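Local coordinates for centrosomal protein of 104 kDa (Homo sapiens, PDB 5LPI) that is required for ciliogenesis and for structural integrity at the ciliary tip, and carries an array of zinc fingers, at residues C36-R41 with A120-P125; C74-F79 with A101-L106; P94-K99 with H108-P113; G69-C74 with K90-A95. All blocks are in the same frame, centred on the assembly; numbering follows the deposited sequence.

Contact 1 of 4, residues C36-R41 with A120-P125. With ZN (zinc ion), chain G; ZN (zinc ion), chain H.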
loop_
_atom_site.group_PDB
_atom_site.type_symbol
_atom_site.label_atom_id
_atom_site.label_comp_id
_atom_site.label_asym_id
_atom_site.label_seq_id
_atom_site.Cartn_x
_atom_site.Cartn_y
_atom_site.Cartn_z
ATOM N N CYS A 36 3.799 9.700 5.802
ATOM C CA CYS A 36 3.507 9.544 4.375
ATOM C C CYS A 36 2.192 8.805 4.146
ATOM O O CYS A 36 2.017 7.675 4.607
ATOM C CB CYS A 36 4.644 8.802 3.675
ATOM S SG CYS A 36 4.425 8.672 1.860
ATOM N N LEU A 37 1.274 9.431 3.393
ATOM C CA LEU A 37 -0.043 8.833 3.168
ATOM C C LEU A 37 0.012 7.592 2.283
ATOM O O LEU A 37 -0.945 6.813 2.271
ATOM C CB LEU A 37 -0.995 9.865 2.544
ATOM C CG LEU A 37 -1.307 11.085 3.415
ATOM C CD1 LEU A 37 -2.198 12.066 2.685
ATOM C CD2 LEU A 37 -1.941 10.663 4.727
ATOM N N MET A 38 1.092 7.388 1.538
ATOM C CA MET A 38 1.190 6.243 0.642
ATOM C C MET A 38 1.749 5.003 1.323
ATOM O O MET A 38 1.752 3.915 0.722
ATOM C CB MET A 38 2.055 6.601 -0.563
ATOM C CG MET A 38 1.535 7.796 -1.354
ATOM S SD MET A 38 -0.062 7.455 -2.140
ATOM C CE MET A 38 0.413 6.056 -3.158
ATOM N N LEU A 39 2.208 5.135 2.556
ATOM C CA LEU A 39 2.844 4.045 3.270
ATOM C C LEU A 39 2.030 3.691 4.506
ATOM O O LEU A 39 1.193 4.468 4.980
ATOM C CB LEU A 39 4.278 4.424 3.682
ATOM C CG LEU A 39 5.153 5.050 2.603
ATOM C CD1 LEU A 39 6.505 5.474 3.205
ATOM C CD2 LEU A 39 5.364 4.100 1.417
ATOM N N THR A 40 2.299 2.495 5.021
ATOM C CA THR A 40 1.695 2.026 6.253
ATOM C C THR A 40 2.743 1.234 7.020
ATOM O O THR A 40 3.713 0.736 6.444
ATOM C CB THR A 40 0.442 1.177 5.960
ATOM O OG1 THR A 40 -0.225 0.898 7.181
ATOM C CG2 THR A 40 0.813 -0.151 5.305
ATOM N N ARG A 41 2.568 1.136 8.334
ATOM C CA ARG A 41 3.365 0.212 9.129
ATOM C C ARG A 41 2.690 -1.147 9.133
ATOM O O ARG A 41 1.541 -1.260 9.564
ATOM C CB ARG A 41 3.505 0.677 10.578
ATOM C CG ARG A 41 4.577 1.659 10.855
ATOM C CD ARG A 41 4.545 2.015 12.346
ATOM N NE ARG A 41 4.757 3.438 12.519
ATOM C CZ ARG A 41 4.502 4.104 13.632
ATOM N NH1 ARG A 41 4.020 3.471 14.695
ATOM N NH2 ARG A 41 4.728 5.400 13.666
ATOM N N ALA A 120 -4.323 9.343 -6.026
ATOM C CA ALA A 120 -5.618 9.989 -5.838
ATOM C C ALA A 120 -6.488 9.209 -4.855
ATOM O O ALA A 120 -7.220 9.801 -4.049
ATOM C CB ALA A 120 -6.318 10.153 -7.186
ATOM N N HIS A 121 -6.425 7.880 -4.904
ATOM C CA HIS A 121 -7.199 7.081 -3.959
ATOM C C HIS A 121 -6.715 7.281 -2.528
ATOM O O HIS A 121 -7.510 7.538 -1.620
ATOM C CB HIS A 121 -7.114 5.605 -4.327
ATOM C CG HIS A 121 -7.893 4.726 -3.401
ATOM N ND1 HIS A 121 -9.260 4.580 -3.492
ATOM C CD2 HIS A 121 -7.504 3.978 -2.341
ATOM C CE1 HIS A 121 -9.678 3.768 -2.538
ATOM N NE2 HIS A 121 -8.631 3.383 -1.832
ATOM N N LEU A 122 -5.412 7.171 -2.309
ATOM C CA LEU A 122 -4.896 7.151 -0.941
ATOM C C LEU A 122 -4.779 8.548 -0.330
ATOM O O LEU A 122 -4.927 8.700 0.886
ATOM C CB LEU A 122 -3.548 6.434 -0.918
ATOM C CG LEU A 122 -3.664 4.921 -1.157
ATOM C CD1 LEU A 122 -2.288 4.283 -1.248
ATOM C CD2 LEU A 122 -4.486 4.254 -0.043
ATOM N N MET A 123 -4.557 9.581 -1.144
ATOM C CA MET A 123 -4.318 10.921 -0.622
ATOM C C MET A 123 -5.390 11.937 -0.965
ATOM O O MET A 123 -5.477 12.967 -0.292
ATOM C CB MET A 123 -2.982 11.450 -1.147
ATOM C CG MET A 123 -1.903 10.432 -1.008
ATOM S SD MET A 123 -0.308 11.205 -1.136
ATOM C CE MET A 123 -0.068 11.335 -2.855
ATOM N N GLY A 124 -6.183 11.691 -1.995
ATOM C CA GLY A 124 -7.091 12.694 -2.487
ATOM C C GLY A 124 -8.233 12.914 -1.524
ATOM O O GLY A 124 -8.377 12.206 -0.519
ATOM N N PRO A 125 -9.070 13.904 -1.812
ATOM C CA PRO A 125 -10.269 14.107 -1.000
ATOM C C PRO A 125 -11.332 13.088 -1.372
ATOM O O PRO A 125 -11.460 12.679 -2.529
ATOM C CB PRO A 125 -10.710 15.537 -1.354
ATOM C CG PRO A 125 -9.805 15.992 -2.497
ATOM C CD PRO A 125 -9.052 14.794 -2.983
HETATM ZN ZN ZN G . 5.634 10.614 1.353
HETATM ZN ZN ZN H . -8.676 2.258 -0.079
#
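The turn that closes the first zinc site, Cys13, Cys16, His31 and Cys36, packs here against the C-terminal end of helix 115-123, which supplies His121 to the last site. The side chains that meet are apolar: 262 Å² is buried without a hydrogen bond between the segments. Leu37 and Met123 cross obliquely, with Leu37 CB 3.7 Å from Met123 CG. Met38 has its CG anti to the carbonyl carbon, then bends at chi2 (-65°) and chi3 (-59°), and this folding carries its thioether to the helix. Met38 SD lies 3.7 Å from Met123 CG, the two methionine chains crossing at about a right angle. Beyond the sulfur, the methyl Met38 CE reaches Leu122 CD1 at 3.8 Å, while Leu122 CB comes within 3.8 Å of Met38 SD. Cys36 to Leu39 form a type I beta turn, closed by Leu39 N to Cys36 O at 3.3 Å. Within it Met38 N donates to the metal-bound sulfur Cys36 SG at 3.6 Å, an N-H...S bond, so the residue packing on the helix is also tied to a zinc ligand. On the other segment, His121 NE2 binds the zinc of the last site at 2.1 Å. Asn131 ND2, from the C-terminal tail, hydrogen-bonds to both Leu37 O and Leu122 O, spanning the two segments from outside.

Contact 2 of 4, residues C74-F79 with A101-L106. With ZN (zinc ion), chain E; ZN (zinc ion), chain H.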
loop_
_atom_site.group_PDB
_atom_site.type_symbol
_atom_site.label_atom_id
_atom_site.label_comp_id
_atom_site.label_asym_id
_atom_site.label_seq_id
_atom_site.Cartn_x
_atom_site.Cartn_y
_atom_site.Cartn_z
ATOM N N CYS A 74 -10.294 -12.709 -3.938
ATOM C CA CYS A 74 -10.001 -11.290 -3.804
ATOM C C CYS A 74 -8.528 -10.946 -3.986
ATOM O O CYS A 74 -8.202 -9.759 -4.036
ATOM C CB CYS A 74 -10.470 -10.769 -2.440
ATOM S SG CYS A 74 -9.686 -11.578 -1.046
ATOM N N SER A 75 -7.640 -11.938 -4.075
ATOM C CA SER A 75 -6.195 -11.775 -4.256
ATOM C C SER A 75 -5.494 -11.250 -3.009
ATOM O O SER A 75 -4.279 -11.021 -3.052
ATOM C CB SER A 75 -5.841 -10.847 -5.429
ATOM O OG SER A 75 -6.032 -9.480 -5.069
ATOM N N GLU A 76 -6.204 -11.060 -1.903
ATOM C CA GLU A 76 -5.611 -10.518 -0.694
ATOM C C GLU A 76 -5.019 -11.628 0.177
ATOM O O GLU A 76 -5.337 -12.812 0.032
ATOM C CB GLU A 76 -6.651 -9.719 0.095
ATOM C CG GLU A 76 -7.189 -8.505 -0.673
ATOM C CD GLU A 76 -8.184 -7.672 0.121
ATOM O OE1 GLU A 76 -8.368 -7.933 1.335
ATOM O OE2 GLU A 76 -8.789 -6.753 -0.476
ATOM N N ALA A 77 -4.127 -11.220 1.076
ATOM C CA ALA A 77 -3.594 -12.114 2.095
ATOM C C ALA A 77 -4.591 -12.270 3.236
ATOM O O ALA A 77 -5.180 -11.292 3.710
ATOM C CB ALA A 77 -2.272 -11.579 2.647
ATOM N N VAL A 78 -4.771 -13.506 3.676
ATOM C CA VAL A 78 -5.638 -13.848 4.794
ATOM C C VAL A 78 -4.835 -14.761 5.711
ATOM O O VAL A 78 -4.018 -15.555 5.232
ATOM C CB VAL A 78 -6.922 -14.555 4.301
ATOM C CG1 VAL A 78 -7.812 -14.956 5.467
ATOM C CG2 VAL A 78 -7.685 -13.655 3.312
ATOM N N PHE A 79 -5.044 -14.637 7.017
ATOM C CA PHE A 79 -4.431 -15.585 7.940
ATOM C C PHE A 79 -4.701 -17.006 7.463
ATOM O O PHE A 79 -5.812 -17.328 7.031
ATOM C CB PHE A 79 -4.979 -15.395 9.352
ATOM C CG PHE A 79 -4.326 -14.280 10.115
ATOM C CD1 PHE A 79 -2.956 -14.269 10.317
ATOM C CD2 PHE A 79 -5.091 -13.262 10.667
ATOM C CE1 PHE A 79 -2.356 -13.247 11.041
ATOM C CE2 PHE A 79 -4.499 -12.236 11.385
ATOM C CZ PHE A 79 -3.134 -12.229 11.572
ATOM N N ALA A 101 -7.048 -2.942 -13.144
ATOM C CA ALA A 101 -7.462 -2.236 -11.939
ATOM C C ALA A 101 -6.407 -2.313 -10.838
ATOM O O ALA A 101 -5.782 -3.358 -10.625
ATOM C CB ALA A 101 -8.794 -2.798 -11.420
ATOM N N ASN A 102 -6.230 -1.195 -10.139
ATOM C CA ASN A 102 -5.638 -1.210 -8.807
ATOM C C ASN A 102 -6.612 -1.804 -7.794
ATOM O O ASN A 102 -7.829 -1.634 -7.896
ATOM C CB ASN A 102 -5.299 0.199 -8.341
ATOM C CG ASN A 102 -4.170 0.807 -9.092
ATOM O OD1 ASN A 102 -3.341 0.101 -9.658
ATOM N ND2 ASN A 102 -4.115 2.141 -9.097
ATOM N N ARG A 103 -6.056 -2.445 -6.771
ATOM C CA ARG A 103 -6.836 -3.021 -5.685
ATOM C C ARG A 103 -6.311 -2.474 -4.366
ATOM O O ARG A 103 -5.151 -2.713 -4.014
ATOM C CB ARG A 103 -6.747 -4.548 -5.698
ATOM C CG ARG A 103 -7.220 -5.214 -4.418
ATOM C CD ARG A 103 -8.670 -4.872 -4.112
ATOM N NE ARG A 103 -9.273 -5.798 -3.152
ATOM C CZ ARG A 103 -10.263 -6.645 -3.440
ATOM N NH1 ARG A 103 -10.779 -6.689 -4.671
ATOM N NH2 ARG A 103 -10.754 -7.435 -2.491
ATOM N N CYS A 104 -7.155 -1.749 -3.645
ATOM C CA CYS A 104 -6.756 -1.223 -2.342
ATOM C C CYS A 104 -6.866 -2.319 -1.300
ATOM O O CYS A 104 -7.959 -2.861 -1.100
ATOM C CB CYS A 104 -7.617 -0.045 -1.905
ATOM S SG CYS A 104 -6.999 0.662 -0.351
ATOM N N PRO A 105 -5.776 -2.681 -0.623
ATOM C CA PRO A 105 -5.869 -3.692 0.433
ATOM C C PRO A 105 -6.471 -3.163 1.728
ATOM O O PRO A 105 -6.746 -3.963 2.636
ATOM C CB PRO A 105 -4.409 -4.098 0.639
ATOM C CG PRO A 105 -3.665 -2.773 0.459
ATOM C CD PRO A 105 -4.421 -2.095 -0.712
ATOM N N LEU A 106 -6.675 -1.850 1.852
ATOM C CA LEU A 106 -7.235 -1.291 3.082
ATOM C C LEU A 106 -8.759 -1.236 3.042
ATOM O O LEU A 106 -9.422 -1.581 4.024
ATOM C CB LEU A 106 -6.672 0.109 3.333
ATOM C CG LEU A 106 -5.143 0.227 3.362
ATOM C CD1 LEU A 106 -4.737 1.670 3.658
ATOM C CD2 LEU A 106 -4.531 -0.751 4.398
HETATM ZN ZN ZN E . -11.164 -13.370 -0.538
HETATM ZN ZN ZN H . -8.676 2.258 -0.079
HETATM O O HOH W 1 -5.955 -6.771 2.902
#
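Two Cys-x-x-Cys metal sites meet here: Cys74 ends the Cys71/Cys74 pair of one zinc site, and Cys104 begins the Cys104/Cys107 pair of the next. Arg103 joins them by a salt bridge to Glu76, gripping it side-on with two nitrogens that both go to one oxygen. Arg103 NE donates to Glu76 OE2 at 2.9 Å, in the guanidinium plane and on the anti lone pair of the oxygen. Arg103 NH2 also lies 2.9 Å from Glu76 OE2, but meets it from above the carboxylate plane; the two flat groups stand 89° apart. His108 ND1 supplies a further hydrogen bond to Glu76 OE2. Arg103 NH2 also bonds to Asn93 O, and NH1 bonds to Asn110 OD1, with a weak bond to Pro94 O besides. A water lies 3.1 Å from Glu76 OE1 and 2.9 Å from Pro105 O, placed to donate to either; it has other acceptors nearby, so a bridge is possible but not settled. The bend at chi2 of Arg103 (59°) turns the guanidinium across the Cys74 turn, where Cys74 CB is 3.3 Å from Arg103 NH2. Leu106 N makes a weak bond to Cys104 SG, as Glu76 N does to Cys74 SG. Cys74 O sits over the centre of the guanidinium, 3.7 Å above its plane, and accepts a very short 2.4 Å bond from Ser75 OG.

Contact 3 of 4, residues P94-K99 with H108-P113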
loop_
_atom_site.group_PDB
_atom_site.type_symbol
_atom_site.label_atom_id
_atom_site.label_comp_id
_atom_site.label_asym_id
_atom_site.label_seq_id
_atom_site.Cartn_x
_atom_site.Cartn_y
_atom_site.Cartn_z
ATOM N N PRO A 94 -14.367 -9.565 -5.286
ATOM C CA PRO A 94 -13.493 -10.244 -6.255
ATOM C C PRO A 94 -12.481 -9.295 -6.882
ATOM O O PRO A 94 -12.730 -8.098 -7.049
ATOM C CB PRO A 94 -14.478 -10.785 -7.299
ATOM C CG PRO A 94 -15.772 -10.921 -6.547
ATOM C CD PRO A 94 -15.796 -9.762 -5.601
ATOM N N ALA A 95 -11.318 -9.847 -7.213
ATOM C CA ALA A 95 -10.244 -9.075 -7.816
ATOM C C ALA A 95 -10.362 -9.094 -9.337
ATOM O O ALA A 95 -11.061 -9.925 -9.923
ATOM C CB ALA A 95 -8.881 -9.621 -7.389
ATOM N N LYS A 96 -9.671 -8.156 -9.968
ATOM C CA LYS A 96 -9.616 -8.016 -11.414
ATOM C C LYS A 96 -8.159 -8.012 -11.851
ATOM O O LYS A 96 -7.267 -7.744 -11.040
ATOM C CB LYS A 96 -10.318 -6.721 -11.843
ATOM C CG LYS A 96 -11.754 -6.654 -11.372
ATOM C CD LYS A 96 -12.376 -5.309 -11.672
ATOM C CE LYS A 96 -13.885 -5.434 -11.820
ATOM N NZ LYS A 96 -14.617 -4.342 -11.140
ATOM N N PRO A 97 -7.883 -8.326 -13.120
ATOM C CA PRO A 97 -6.492 -8.319 -13.599
ATOM C C PRO A 97 -5.772 -7.021 -13.252
ATOM O O PRO A 97 -6.331 -5.926 -13.358
ATOM C CB PRO A 97 -6.642 -8.490 -15.114
ATOM C CG PRO A 97 -7.939 -9.229 -15.282
ATOM C CD PRO A 97 -8.832 -8.765 -14.161
ATOM N N GLU A 98 -4.511 -7.153 -12.834
ATOM C CA GLU A 98 -3.751 -5.993 -12.373
ATOM C C GLU A 98 -3.650 -4.916 -13.447
ATOM O O GLU A 98 -3.625 -3.723 -13.128
ATOM C CB GLU A 98 -2.357 -6.426 -11.919
ATOM C CG GLU A 98 -1.528 -5.296 -11.341
ATOM C CD GLU A 98 -0.385 -5.787 -10.475
ATOM O OE1 GLU A 98 -0.214 -7.019 -10.354
ATOM O OE2 GLU A 98 0.336 -4.939 -9.912
ATOM N N LYS A 99 -3.608 -5.311 -14.722
ATOM C CA LYS A 99 -3.584 -4.326 -15.797
ATOM C C LYS A 99 -4.908 -3.587 -15.928
ATOM O O LYS A 99 -4.946 -2.493 -16.498
ATOM C CB LYS A 99 -3.234 -5.001 -17.125
ATOM C CG LYS A 99 -1.899 -5.734 -17.112
ATOM C CD LYS A 99 -1.502 -6.197 -18.504
ATOM C CE LYS A 99 -0.159 -6.917 -18.483
ATOM N NZ LYS A 99 0.235 -7.395 -19.842
ATOM N N HIS A 108 -10.502 -2.491 0.117
ATOM C CA HIS A 108 -10.921 -3.582 -0.769
ATOM C C HIS A 108 -11.608 -3.110 -2.047
ATOM O O HIS A 108 -12.331 -3.885 -2.673
ATOM C CB HIS A 108 -11.837 -4.568 -0.039
ATOM C CG HIS A 108 -11.363 -4.902 1.335
ATOM N ND1 HIS A 108 -10.234 -5.663 1.564
ATOM C CD2 HIS A 108 -11.829 -4.535 2.551
ATOM C CE1 HIS A 108 -10.046 -5.779 2.867
ATOM N NE2 HIS A 108 -10.992 -5.095 3.488
ATOM N N GLU A 109 -11.385 -1.871 -2.480
ATOM C CA GLU A 109 -11.979 -1.391 -3.720
ATOM C C GLU A 109 -11.044 -1.640 -4.898
ATOM O O GLU A 109 -9.813 -1.553 -4.768
ATOM C CB GLU A 109 -12.320 0.099 -3.611
ATOM C CG GLU A 109 -13.356 0.375 -2.527
ATOM C CD GLU A 109 -13.672 1.852 -2.353
ATOM O OE1 GLU A 109 -13.090 2.695 -3.085
ATOM O OE2 GLU A 109 -14.516 2.160 -1.485
ATOM N N ASN A 110 -11.638 -1.995 -6.033
ATOM C CA ASN A 110 -10.942 -2.033 -7.309
ATOM C C ASN A 110 -11.198 -0.707 -8.016
ATOM O O ASN A 110 -12.331 -0.213 -8.041
ATOM C CB ASN A 110 -11.421 -3.199 -8.191
ATOM C CG ASN A 110 -11.281 -4.577 -7.510
ATOM O OD1 ASN A 110 -10.227 -4.928 -6.966
ATOM N ND2 ASN A 110 -12.351 -5.367 -7.569
ATOM N N PHE A 111 -10.153 -0.117 -8.582
ATOM C CA PHE A 111 -10.341 1.177 -9.220
ATOM C C PHE A 111 -9.316 1.329 -10.329
ATOM O O PHE A 111 -8.496 0.435 -10.561
ATOM C CB PHE A 111 -10.276 2.297 -8.184
ATOM C CG PHE A 111 -8.979 2.349 -7.414
ATOM C CD1 PHE A 111 -8.748 1.501 -6.328
ATOM C CD2 PHE A 111 -7.996 3.261 -7.767
ATOM C CE1 PHE A 111 -7.558 1.562 -5.609
ATOM C CE2 PHE A 111 -6.798 3.338 -7.047
ATOM C CZ PHE A 111 -6.582 2.486 -5.968
ATOM N N SER A 112 -9.412 2.470 -11.050
ATOM C CA SER A 112 -8.557 2.850 -12.168
ATOM C C SER A 112 -7.118 2.408 -11.920
ATOM O O SER A 112 -6.584 2.622 -10.823
ATOM C CB SER A 112 -8.606 4.366 -12.395
ATOM O OG SER A 112 -9.934 4.866 -12.467
ATOM N N PRO A 113 -6.461 1.784 -12.888
ATOM C CA PRO A 113 -5.084 1.334 -12.669
ATOM C C PRO A 113 -4.087 2.485 -12.762
ATOM O O PRO A 113 -4.365 3.557 -13.316
ATOM C CB PRO A 113 -4.863 0.315 -13.795
ATOM C CG PRO A 113 -5.759 0.760 -14.882
ATOM C CD PRO A 113 -6.946 1.453 -14.244
HETATM O O HOH W 2 -8.228 -5.938 -8.624
#
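Asn110 points its carboxamide at the 94-99 loop, where the aliphatic part of Lys96 crosses it obliquely. Its CG is anti to the carbonyl carbon (chi1 -57°), and this sends the amide out to Pro94. Asn110 ND2 donates to Pro94 O at 2.8 Å, the acceptor lying close to the amide plane and the approach running nearly along the C=O axis, with an N-H...O angle of 155°. Lys96 adds carbon rather than charge, its CD being 4.1 Å from Asn110 ND2. The amide oxygen is also engaged, besides its bond from Arg103: a water lies 2.8 Å from Asn110 OD1, placed to donate to it, and accepts from Lys96 N at 3.0 Å. With both ends of the amide held, its rotation is well defined. Most of the touching residues are exposed, so this is a surface contact. Asn110 belongs to the short antiparallel hairpin of strands 102-103 and 110-111, which flanks the Cys104/Cys107 pair of the last zinc site. Phe111 faces the other way, its ring stacked on His121 and edge-to-face with Trp118, whereas Asn110 faces the linker that follows helix 83-89. The linker and the 110-113 part of the hairpin run in nearly the same direction, 1° apart from end to end, yet no backbone hydrogen bond joins them. At the far end Pro113 touches the linker backbone: Pro113 CB is 4.3 Å from Glu98 O, and Pro113 CG is 3.7 Å from Lys99 O.

Contact 4 of 4, residues G69-C74 with K90-A95. With ZN (zinc ion), chain E.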
loop_
_atom_site.group_PDB
_atom_site.type_symbol
_atom_site.label_atom_id
_atom_site.label_comp_id
_atom_site.label_asym_id
_atom_site.label_seq_id
_atom_site.Cartn_x
_atom_site.Cartn_y
_atom_site.Cartn_z
ATOM N N GLY A 69 -2.117 -16.779 3.648
ATOM C CA GLY A 69 -2.321 -17.342 2.334
ATOM C C GLY A 69 -3.156 -16.399 1.489
ATOM O O GLY A 69 -3.839 -15.508 1.999
ATOM N N LYS A 70 -3.087 -16.604 0.173
ATOM C CA LYS A 70 -3.743 -15.721 -0.782
ATOM C C LYS A 70 -5.129 -16.259 -1.099
ATOM O O LYS A 70 -5.270 -17.423 -1.492
ATOM C CB LYS A 70 -2.925 -15.596 -2.065
ATOM C CG LYS A 70 -3.580 -14.737 -3.138
ATOM C CD LYS A 70 -2.626 -14.525 -4.297
ATOM C CE LYS A 70 -3.173 -13.529 -5.299
ATOM N NZ LYS A 70 -2.371 -13.528 -6.556
ATOM N N CYS A 71 -6.151 -15.430 -0.915
ATOM C CA CYS A 71 -7.467 -15.812 -1.404
ATOM C C CYS A 71 -7.503 -15.616 -2.909
ATOM O O CYS A 71 -7.308 -14.496 -3.399
ATOM C CB CYS A 71 -8.576 -15.000 -0.742
ATOM S SG CYS A 71 -10.174 -15.282 -1.599
ATOM N N TYR A 72 -7.753 -16.703 -3.641
ATOM C CA TYR A 72 -7.806 -16.619 -5.089
ATOM C C TYR A 72 -8.998 -15.811 -5.580
ATOM O O TYR A 72 -9.013 -15.424 -6.752
ATOM C CB TYR A 72 -7.816 -18.030 -5.683
ATOM C CG TYR A 72 -6.563 -18.830 -5.364
ATOM C CD1 TYR A 72 -5.372 -18.192 -5.019
ATOM C CD2 TYR A 72 -6.571 -20.222 -5.402
ATOM C CE1 TYR A 72 -4.230 -18.917 -4.724
ATOM C CE2 TYR A 72 -5.430 -20.956 -5.115
ATOM C CZ TYR A 72 -4.264 -20.298 -4.774
ATOM O OH TYR A 72 -3.132 -21.028 -4.484
ATOM N N ARG A 73 -9.977 -15.522 -4.720
ATOM C CA ARG A 73 -11.102 -14.685 -5.131
ATOM C C ARG A 73 -10.732 -13.206 -5.094
ATOM O O ARG A 73 -10.825 -12.508 -6.109
ATOM C CB ARG A 73 -12.327 -14.965 -4.249
ATOM C CG ARG A 73 -13.612 -14.230 -4.650
ATOM C CD ARG A 73 -14.760 -14.633 -3.716
ATOM N NE ARG A 73 -15.745 -13.571 -3.487
ATOM C CZ ARG A 73 -16.910 -13.483 -4.123
ATOM N NH1 ARG A 73 -17.239 -14.392 -5.031
ATOM N NH2 ARG A 73 -17.755 -12.500 -3.841
ATOM N N CYS A 74 -10.294 -12.709 -3.938
ATOM C CA CYS A 74 -10.001 -11.290 -3.804
ATOM C C CYS A 74 -8.528 -10.946 -3.986
ATOM O O CYS A 74 -8.202 -9.759 -4.036
ATOM C CB CYS A 74 -10.470 -10.769 -2.440
ATOM S SG CYS A 74 -9.686 -11.578 -1.046
ATOM N N LYS A 90 -17.304 -16.547 0.942
ATOM C CA LYS A 90 -17.436 -15.857 -0.351
ATOM C C LYS A 90 -17.956 -14.426 -0.197
ATOM O O LYS A 90 -18.773 -13.953 -0.990
ATOM C CB LYS A 90 -18.338 -16.645 -1.305
ATOM C CG LYS A 90 -17.725 -17.907 -1.858
ATOM C CD LYS A 90 -18.700 -18.624 -2.780
ATOM C CE LYS A 90 -18.287 -20.077 -3.008
ATOM N NZ LYS A 90 -19.247 -20.818 -3.884
ATOM N N ASP A 91 -17.498 -13.730 0.841
ATOM C CA ASP A 91 -17.958 -12.370 1.093
ATOM C C ASP A 91 -16.973 -11.301 0.643
ATOM O O ASP A 91 -17.321 -10.116 0.676
ATOM C CB ASP A 91 -18.263 -12.177 2.581
ATOM C CG ASP A 91 -19.472 -12.966 3.029
ATOM O OD1 ASP A 91 -20.407 -13.131 2.214
ATOM O OD2 ASP A 91 -19.483 -13.425 4.190
ATOM N N CYS A 92 -15.767 -11.685 0.227
ATOM C CA CYS A 92 -14.765 -10.711 -0.184
ATOM C C CYS A 92 -15.097 -10.156 -1.571
ATOM O O CYS A 92 -15.848 -10.759 -2.350
ATOM C CB CYS A 92 -13.374 -11.349 -0.189
ATOM S SG CYS A 92 -13.238 -12.801 -1.265
ATOM N N ASN A 93 -14.537 -8.984 -1.869
ATOM C CA ASN A 93 -14.761 -8.361 -3.167
ATOM C C ASN A 93 -13.837 -8.983 -4.211
ATOM O O ASN A 93 -12.609 -8.923 -4.052
ATOM C CB ASN A 93 -14.521 -6.858 -3.082
ATOM C CG ASN A 93 -14.769 -6.149 -4.424
ATOM O OD1 ASN A 93 -15.450 -6.681 -5.312
ATOM N ND2 ASN A 93 -14.194 -4.963 -4.576
ATOM N N PRO A 94 -14.367 -9.565 -5.286
ATOM C CA PRO A 94 -13.493 -10.244 -6.255
ATOM C C PRO A 94 -12.481 -9.295 -6.882
ATOM O O PRO A 94 -12.730 -8.098 -7.049
ATOM C CB PRO A 94 -14.478 -10.785 -7.299
ATOM C CG PRO A 94 -15.772 -10.921 -6.547
ATOM C CD PRO A 94 -15.796 -9.762 -5.601
ATOM N N ALA A 95 -11.318 -9.847 -7.213
ATOM C CA ALA A 95 -10.244 -9.075 -7.816
ATOM C C ALA A 95 -10.362 -9.094 -9.337
ATOM O O ALA A 95 -11.061 -9.925 -9.923
ATOM C CB ALA A 95 -8.881 -9.621 -7.389
HETATM ZN ZN ZN E . -11.164 -13.370 -0.538
#
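The zinc site of Cys71, Cys74, His86 and Cys92 forms the middle of this contact, with three of its four ligands in the two segments. Cys92 SG, in the crowded position between backbone N and carbonyl carbon (chi1 58°), binds the metal at 2.3 Å. Arg73 reaches over this last ligand, its CG anti to the backbone N and its chain bent only at chi3. Arg73 NE and NH2 each donate to Cys92 O at 3.0 Å, NH2 nearly along the C=O axis and NE from above the carbonyl plane. One guanidinium face carries Pro94 CG, 3.6 Å above its centre; Lys90 O lies over the opposite face. Arg73 NE is also 3.4 Å from Cys92 SG, which lies at the edge of the guanidinium in its plane, so the positive charge would be expected to favour the zinc-bound thiolate. On the ligand loop itself, Cys74 N donates to Cys71 SG at 3.5 Å with an N-H...S angle of 164°. Ala95 N donates to Arg73 O at 2.9 Å, fastening the outgoing chain to the turn. The site lies between the hairpin of strands 68-70 and 77-79 and the loop that leaves helix 83-89, the helix that supplies His86, for strand 102-103.

In the fold
Along the chain, contact 1 spans the array: its segments enclose the other three and join the first zinc site to the last. Contacts 2, 3 and 4 cluster on one side of the chain's centre, with centres 8 to 12 Å apart, whereas contact 1 lies about 16 Å from contact 2 and 23 Å from contact 4, centre to centre. Contacts 2 and 4 share Cys74 and the hairpin 68-70/77-79; contacts 2 and 3 share the hairpin 102-103/110-111; contacts 3 and 4 share Pro94 and Ala95. Contacts 1 and 2 meet at one zinc through His121 and Cys104. The third and last zinc sites are thus tied side by side by contacts 2 to 4, while contact 1 brings the first site against the last.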